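Alginate lyase A1-II' (Sphingomonas sp. A1, PDB 2CWS) probably depolymerises alginate as a polysaccharide lyase of family 7, this chain being the lyase domain, a C-terminal piece of a longer protein. Local coordinates at residues A[14-20]-A[67-73]; A[160-164]-A[176-180]. The contacts are given in a common frame with arbitrary orientation. Residue numbers count along the deposited sequence, not the author numbering.

Interaction 1: A[14-20]-A[67-73]. With SO4 (sulfate ion), chain C; SO4 (sulfate ion), chain B.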
loop_
_atom_site.group_PDB
_atom_site.type_symbol
_atom_site.label_atom_id
_atom_site.label_comp_id
_atom_site.label_asym_id
_atom_site.label_seq_id
_atom_site.Cartn_x
_atom_site.Cartn_y
_atom_site.Cartn_z
ATOM N N HIS A 14 -9.577 -10.559 -3.057
ATOM C CA HIS A 14 -9.221 -10.288 -1.667
ATOM C C HIS A 14 -8.624 -8.892 -1.531
ATOM O O HIS A 14 -7.720 -8.654 -0.690
ATOM C CB HIS A 14 -8.303 -11.376 -1.092
ATOM C CG HIS A 14 -9.060 -12.639 -0.929
ATOM N ND1 HIS A 14 -9.725 -12.931 0.249
ATOM C CD2 HIS A 14 -9.277 -13.676 -1.785
ATOM C CE1 HIS A 14 -10.321 -14.092 0.105
ATOM N NE2 HIS A 14 -10.063 -14.569 -1.103
ATOM N N TRP A 15 -9.152 -7.933 -2.277
ATOM C CA TRP A 15 -8.826 -6.520 -2.116
ATOM C C TRP A 15 -10.120 -5.704 -2.171
ATOM O O TRP A 15 -11.001 -6.068 -2.973
ATOM C CB TRP A 15 -7.923 -6.025 -3.238
ATOM C CG TRP A 15 -6.555 -6.638 -3.346
ATOM C CD1 TRP A 15 -6.155 -7.643 -4.173
ATOM C CD2 TRP A 15 -5.386 -6.275 -2.581
ATOM N NE1 TRP A 15 -4.824 -7.926 -3.994
ATOM C CE2 TRP A 15 -4.325 -7.090 -3.024
ATOM C CE3 TRP A 15 -5.143 -5.304 -1.572
ATOM C CZ2 TRP A 15 -3.032 -6.983 -2.498
ATOM C CZ3 TRP A 15 -3.862 -5.206 -1.056
ATOM C CH2 TRP A 15 -2.848 -6.043 -1.521
ATOM N N LYS A 16 -10.180 -4.607 -1.455
ATOM C CA LYS A 16 -11.182 -3.565 -1.719
ATOM C C LYS A 16 -10.417 -2.314 -2.121
ATOM O O LYS A 16 -9.203 -2.192 -1.848
ATOM C CB LYS A 16 -12.121 -3.313 -0.538
ATOM C CG LYS A 16 -11.454 -2.720 0.680
ATOM C CD LYS A 16 -12.481 -2.428 1.784
ATOM C CE LYS A 16 -11.818 -1.895 3.043
ATOM N NZ LYS A 16 -12.836 -1.455 4.018
ATOM N N LEU A 17 -11.081 -1.369 -2.779
ATOM C CA LEU A 17 -10.454 -0.172 -3.268
ATOM C C LEU A 17 -10.987 1.055 -2.548
ATOM O O LEU A 17 -12.207 1.221 -2.426
ATOM C CB LEU A 17 -10.757 -0.028 -4.787
ATOM C CG LEU A 17 -10.267 1.269 -5.478
ATOM C CD1 LEU A 17 -8.754 1.403 -5.483
ATOM C CD2 LEU A 17 -10.828 1.273 -6.889
ATOM N N GLN A 18 -10.079 1.902 -2.096
ATOM C CA GLN A 18 -10.389 3.163 -1.425
ATOM C C GLN A 18 -10.085 4.304 -2.382
ATOM O O GLN A 18 -8.971 4.352 -2.944
ATOM C CB GLN A 18 -9.563 3.244 -0.117
ATOM C CG GLN A 18 -9.947 2.140 0.835
ATOM C CD GLN A 18 -9.047 2.010 2.025
ATOM O OE1 GLN A 18 -7.817 2.210 1.866
ATOM N NE2 GLN A 18 -9.599 1.646 3.162
ATOM N N LEU A 19 -11.053 5.199 -2.543
ATOM C CA LEU A 19 -10.974 6.273 -3.545
ATOM C C LEU A 19 -10.731 7.636 -2.960
ATOM O O LEU A 19 -11.025 7.895 -1.793
ATOM C CB LEU A 19 -12.307 6.292 -4.337
ATOM C CG LEU A 19 -12.557 5.024 -5.157
ATOM C CD1 LEU A 19 -14.006 5.118 -5.723
ATOM C CD2 LEU A 19 -11.552 4.835 -6.247
ATOM N N PRO A 20 -10.306 8.571 -3.809
ATOM C CA PRO A 20 -10.059 9.952 -3.375
ATOM C C PRO A 20 -11.156 10.914 -3.781
ATOM O O PRO A 20 -10.919 12.122 -3.855
ATOM C CB PRO A 20 -8.756 10.289 -4.122
ATOM C CG PRO A 20 -8.946 9.611 -5.449
ATOM C CD PRO A 20 -9.714 8.344 -5.142
ATOM N N ARG A 67 -6.044 9.188 -1.462
ATOM C CA ARG A 67 -5.512 7.941 -2.027
ATOM C C ARG A 67 -6.488 7.353 -3.040
ATOM O O ARG A 67 -7.707 7.493 -2.934
ATOM C CB ARG A 67 -5.241 6.901 -0.936
ATOM C CG ARG A 67 -6.518 6.240 -0.389
ATOM C CD ARG A 67 -6.211 5.513 0.893
ATOM N NE ARG A 67 -6.028 6.396 2.058
ATOM C CZ ARG A 67 -5.163 6.270 3.036
ATOM N NH1 ARG A 67 -4.175 5.361 2.994
ATOM N NH2 ARG A 67 -5.269 7.112 4.070
ATOM N N SER A 68 -5.882 6.599 -3.956
ATOM C CA SER A 68 -6.594 5.557 -4.733
ATOM C C SER A 68 -5.767 4.301 -4.433
ATOM O O SER A 68 -4.655 4.195 -4.945
ATOM C CB SER A 68 -6.611 5.905 -6.215
ATOM O OG SER A 68 -7.261 4.853 -6.905
ATOM N N GLU A 69 -6.265 3.441 -3.534
ATOM C CA GLU A 69 -5.380 2.464 -2.911
ATOM C C GLU A 69 -6.193 1.188 -2.603
ATOM O O GLU A 69 -7.310 1.293 -2.089
ATOM C CB GLU A 69 -4.722 3.040 -1.662
ATOM C CG GLU A 69 -3.582 2.206 -1.070
ATOM C CD GLU A 69 -3.004 2.805 0.195
ATOM O OE1 GLU A 69 -3.764 3.373 1.013
ATOM O OE2 GLU A 69 -1.764 2.684 0.391
ATOM N N LEU A 70 -5.590 0.025 -2.894
ATOM C CA LEU A 70 -6.185 -1.234 -2.511
ATOM C C LEU A 70 -5.839 -1.574 -1.073
ATOM O O LEU A 70 -4.745 -1.277 -0.589
ATOM C CB LEU A 70 -5.653 -2.374 -3.423
ATOM C CG LEU A 70 -5.972 -2.248 -4.878
ATOM C CD1 LEU A 70 -5.251 -3.310 -5.686
ATOM C CD2 LEU A 70 -7.514 -2.322 -5.152
ATOM N N ARG A 71 -6.777 -2.223 -0.404
ATOM C CA ARG A 71 -6.705 -2.625 1.006
ATOM C C ARG A 71 -7.008 -4.106 1.061
ATOM O O ARG A 71 -8.098 -4.550 0.617
ATOM C CB ARG A 71 -7.764 -1.759 1.755
ATOM C CG ARG A 71 -7.805 -1.863 3.284
ATOM C CD ARG A 71 -8.278 -3.210 3.881
ATOM N NE ARG A 71 -8.695 -2.958 5.256
ATOM C CZ ARG A 71 -8.728 -3.873 6.210
ATOM N NH1 ARG A 71 -8.392 -5.144 5.967
ATOM N NH2 ARG A 71 -9.097 -3.486 7.446
ATOM N N GLU A 72 -6.073 -4.903 1.570
ATOM C CA GLU A 72 -6.209 -6.356 1.558
ATOM C C GLU A 72 -7.357 -6.797 2.437
ATOM O O GLU A 72 -7.486 -6.340 3.589
ATOM C CB GLU A 72 -4.915 -6.997 2.074
ATOM C CG GLU A 72 -5.000 -8.524 2.135
ATOM C CD GLU A 72 -3.849 -9.129 2.916
ATOM O OE1 GLU A 72 -3.115 -8.423 3.614
ATOM O OE2 GLU A 72 -3.739 -10.406 2.816
ATOM N N MET A 73 -8.162 -7.737 1.945
ATOM C CA MET A 73 -9.322 -8.290 2.619
ATOM C C MET A 73 -9.191 -9.805 2.655
ATOM O O MET A 73 -9.653 -10.473 1.734
ATOM C CB MET A 73 -10.626 -7.889 1.905
ATOM C CG MET A 73 -10.818 -6.389 1.866
ATOM S SD MET A 73 -11.375 -5.628 3.393
ATOM C CE MET A 73 -13.097 -6.212 3.413
HETATM S S SO4 C . -10.799 -0.299 7.019
HETATM O O1 SO4 C . -9.870 -0.416 5.751
HETATM O O2 SO4 C . -12.061 -0.859 6.689
HETATM O O3 SO4 C . -10.224 -0.901 8.125
HETATM O O4 SO4 C . -10.806 1.165 7.175
HETATM S S SO4 B . -2.768 5.909 6.695
HETATM O O1 SO4 B . -2.771 4.816 5.555
HETATM O O2 SO4 B . -2.796 5.318 8.015
HETATM O O3 SO4 B . -1.594 6.695 6.614
HETATM O O4 SO4 B . -3.951 6.750 6.550
HETATM O O HOH W 1 -8.650 9.211 -0.029
#

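Interaction 2: A[160-164]-A[176-180]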
loop_
_atom_site.group_PDB
_atom_site.type_symbol
_atom_site.label_atom_id
_atom_site.label_comp_id
_atom_site.label_asym_id
_atom_site.label_seq_id
_atom_site.Cartn_x
_atom_site.Cartn_y
_atom_site.Cartn_z
ATOM N N ASP A 160 10.318 4.185 -14.136
ATOM C CA ASP A 160 11.031 2.930 -14.076
ATOM C C ASP A 160 10.130 1.837 -13.487
ATOM O O ASP A 160 9.355 2.071 -12.599
ATOM C CB ASP A 160 12.246 3.010 -13.168
ATOM C CG ASP A 160 13.398 3.828 -13.714
ATOM O OD1 ASP A 160 13.389 4.282 -14.896
ATOM O OD2 ASP A 160 14.380 3.973 -12.915
ATOM N N LEU A 161 10.289 0.608 -13.945
ATOM C CA LEU A 161 9.554 -0.509 -13.378
ATOM C C LEU A 161 10.305 -0.975 -12.151
ATOM O O LEU A 161 11.544 -1.155 -12.216
ATOM C CB LEU A 161 9.533 -1.664 -14.395
ATOM C CG LEU A 161 8.701 -2.861 -13.922
ATOM C CD1 LEU A 161 7.253 -2.486 -14.186
ATOM C CD2 LEU A 161 9.074 -4.176 -14.572
ATOM N N TYR A 162 9.595 -1.192 -11.063
ATOM C CA TYR A 162 10.165 -1.825 -9.860
ATOM C C TYR A 162 9.431 -3.134 -9.579
ATOM O O TYR A 162 8.223 -3.262 -9.784
ATOM C CB TYR A 162 10.105 -0.917 -8.631
ATOM C CG TYR A 162 8.865 -0.029 -8.494
ATOM C CD1 TYR A 162 8.936 1.307 -8.805
ATOM C CD2 TYR A 162 7.658 -0.537 -8.029
ATOM C CE1 TYR A 162 7.828 2.152 -8.674
ATOM C CE2 TYR A 162 6.530 0.261 -7.907
ATOM C CZ TYR A 162 6.626 1.611 -8.228
ATOM O OH TYR A 162 5.545 2.480 -8.151
ATOM N N ASN A 163 10.211 -4.078 -9.087
ATOM C CA ASN A 163 9.729 -5.326 -8.536
ATOM C C ASN A 163 9.855 -5.353 -7.023
ATOM O O ASN A 163 10.962 -5.500 -6.502
ATOM C CB ASN A 163 10.533 -6.504 -9.066
ATOM C CG ASN A 163 10.291 -6.695 -10.544
ATOM O OD1 ASN A 163 9.166 -6.936 -10.947
ATOM N ND2 ASN A 163 11.321 -6.555 -11.376
ATOM N N MET A 164 8.764 -5.196 -6.330
ATOM C CA MET A 164 8.754 -4.981 -4.895
ATOM C C MET A 164 8.295 -6.242 -4.180
ATOM O O MET A 164 7.436 -6.961 -4.693
ATOM C CB MET A 164 7.787 -3.833 -4.585
ATOM C CG MET A 164 7.715 -3.485 -3.118
ATOM S SD MET A 164 6.475 -2.210 -2.790
ATOM C CE MET A 164 7.192 -0.819 -3.681
ATOM N N THR A 176 11.933 -5.256 0.039
ATOM C CA THR A 176 12.764 -5.559 -1.118
ATOM C C THR A 176 12.353 -4.736 -2.312
ATOM O O THR A 176 11.163 -4.635 -2.650
ATOM C CB THR A 176 12.529 -7.048 -1.517
ATOM O OG1 THR A 176 12.870 -7.866 -0.368
ATOM C CG2 THR A 176 13.358 -7.496 -2.710
ATOM N N MET A 177 13.364 -4.209 -3.007
ATOM C CA MET A 177 13.188 -3.623 -4.335
ATOM C C MET A 177 14.177 -4.252 -5.280
ATOM O O MET A 177 15.383 -4.241 -5.003
ATOM C CB MET A 177 13.467 -2.091 -4.306
ATOM C CG MET A 177 12.425 -1.348 -3.497
ATOM S SD MET A 177 10.820 -1.259 -4.319
ATOM C CE MET A 177 11.217 0.001 -5.581
ATOM N N ASN A 178 13.684 -4.805 -6.364
ATOM C CA ASN A 178 14.549 -5.338 -7.431
ATOM C C ASN A 178 15.551 -6.335 -6.878
ATOM O O ASN A 178 16.715 -6.342 -7.259
ATOM C CB ASN A 178 15.240 -4.226 -8.209
ATOM C CG ASN A 178 14.220 -3.222 -8.774
ATOM O OD1 ASN A 178 13.060 -3.579 -9.069
ATOM N ND2 ASN A 178 14.660 -2.010 -8.935
ATOM N N GLY A 179 15.074 -7.199 -5.963
ATOM C CA GLY A 179 15.950 -8.267 -5.467
ATOM C C GLY A 179 16.901 -7.832 -4.362
ATOM O O GLY A 179 17.625 -8.687 -3.835
ATOM N N ASP A 180 16.873 -6.565 -3.937
ATOM C CA ASP A 180 17.712 -6.047 -2.833
ATOM C C ASP A 180 16.826 -6.018 -1.587
ATOM O O ASP A 180 15.872 -5.244 -1.558
ATOM C CB ASP A 180 18.200 -4.662 -3.240
ATOM C CG ASP A 180 19.005 -3.931 -2.210
ATOM O OD1 ASP A 180 19.101 -4.421 -1.038
ATOM O OD2 ASP A 180 19.549 -2.844 -2.545
HETATM O O HOH W 2 12.706 -3.558 -11.853
HETATM O O HOH W 3 13.085 0.008 -10.149
HETATM O O HOH W 4 14.164 -6.389 -10.540
HETATM O O HOH W 5 12.270 -7.891 -6.084
#

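Interaction 1: A[14-20]-A[67-73]
Three cationic side chains of an antiparallel strand pair hold two sulfates, probably from the crystallisation liquor. R71 grips one sulfate (chain C) through NE to O1 (2.8 Å) and NH2 to O3 (2.9 Å), and K16 NZ reaches its O2 (2.8 Å). This anion bridges like charges, K16 NZ lying 4.6 Å from R71 NE; K16 also has a salt bridge to E26. R67 binds the other sulfate (chain B) through NH1 to O1 (3.0 Å) and NH2 to O4 (2.8 Å), while R67 NH1 makes a salt bridge to E69 OE1 (2.8 Å). The backbone evidence for pairing is reciprocal: K16 N to R71 O (2.9 Å) and R71 N to K16 O (2.8 Å), then Q18 N to E69 O (2.8 Å) and E69 N to Q18 O (2.9 Å). K16, Q18, E69 and R71 point to the sulfate face, W15, L17, L70 and E72 to the opposite one, where W15 CE3 meets L70 CB at 3.5 Å. H112 and Y205 also bind sulfate. R67-L70 reads RSEL, as in the conserved strand motif of family-7 alginate lyases, where it probably lines the substrate cleft; these anion sites are consistent with a surface receiving alginate carboxylates.

Interaction 2: A[160-164]-A[176-180]
The contact lies at the open end of the β-hairpin formed by strands 162-169 and 172-177, where the second strand runs into a type I' turn. T176 starts the segment: its O accepts a CA-H...O contact from M164 CA (3.3 Å, 143° at the hydrogen), while its hydroxyl bonds to that of T181. M177 then faces M164 in a non-hydrogen-bonded antiparallel pair with CA atoms 4.7 Å apart. Their side chains share a face of the sheet, M177 SD lying 3.7 Å from M164 CE, and M177 CE packs 3.4 Å from Y162 CB. M177 SD sits 5.5 Å from the Y162 ring centroid, 40° off the ring normal, an oblique Met-aromatic contact; L134 of the facing sheet also touches M177. At N178 the backbone turns left-handed (phi 54°, psi 42°). N178 N still donates to N163 O (2.8 Å), but N163 N finds the side-chain N178 OD1 (2.9 Å, 178°) as acceptor, so an amide side chain takes the place a strand carbonyl would fill. Two waters link L161 O to the N178 amide. At G179 (phi 82°, psi 0°) a CB would be jammed against the carbonyl O of N178, which calls for glycine, and a water joins G179 N to N163 O. D180 closes the turn: D180 N reaches M177 O at 3.0 Å, and M177 N reaches D180 O at 3.1 Å.

Overall arrangement
The two contacts belong to different sheets of the β-sandwich (jelly roll) of this lyase domain. Their centres are 22 Å apart on opposite sides of the chain's centre, which lies about 9 Å from the centre of interaction 1 and 15 Å from that of interaction 2; their nearest atoms are about 10 Å apart, so they do not touch. Both send side chains into the space between the sheets: W15 and L70 of interaction 1 meet L223 of strand 215-228, and M164 of interaction 2 meets V108 of strand 106-114. The sulfates sit with interaction 1, on the probable substrate side, whereas interaction 2 pairs the open ends of a hairpin near one edge of the other sheet.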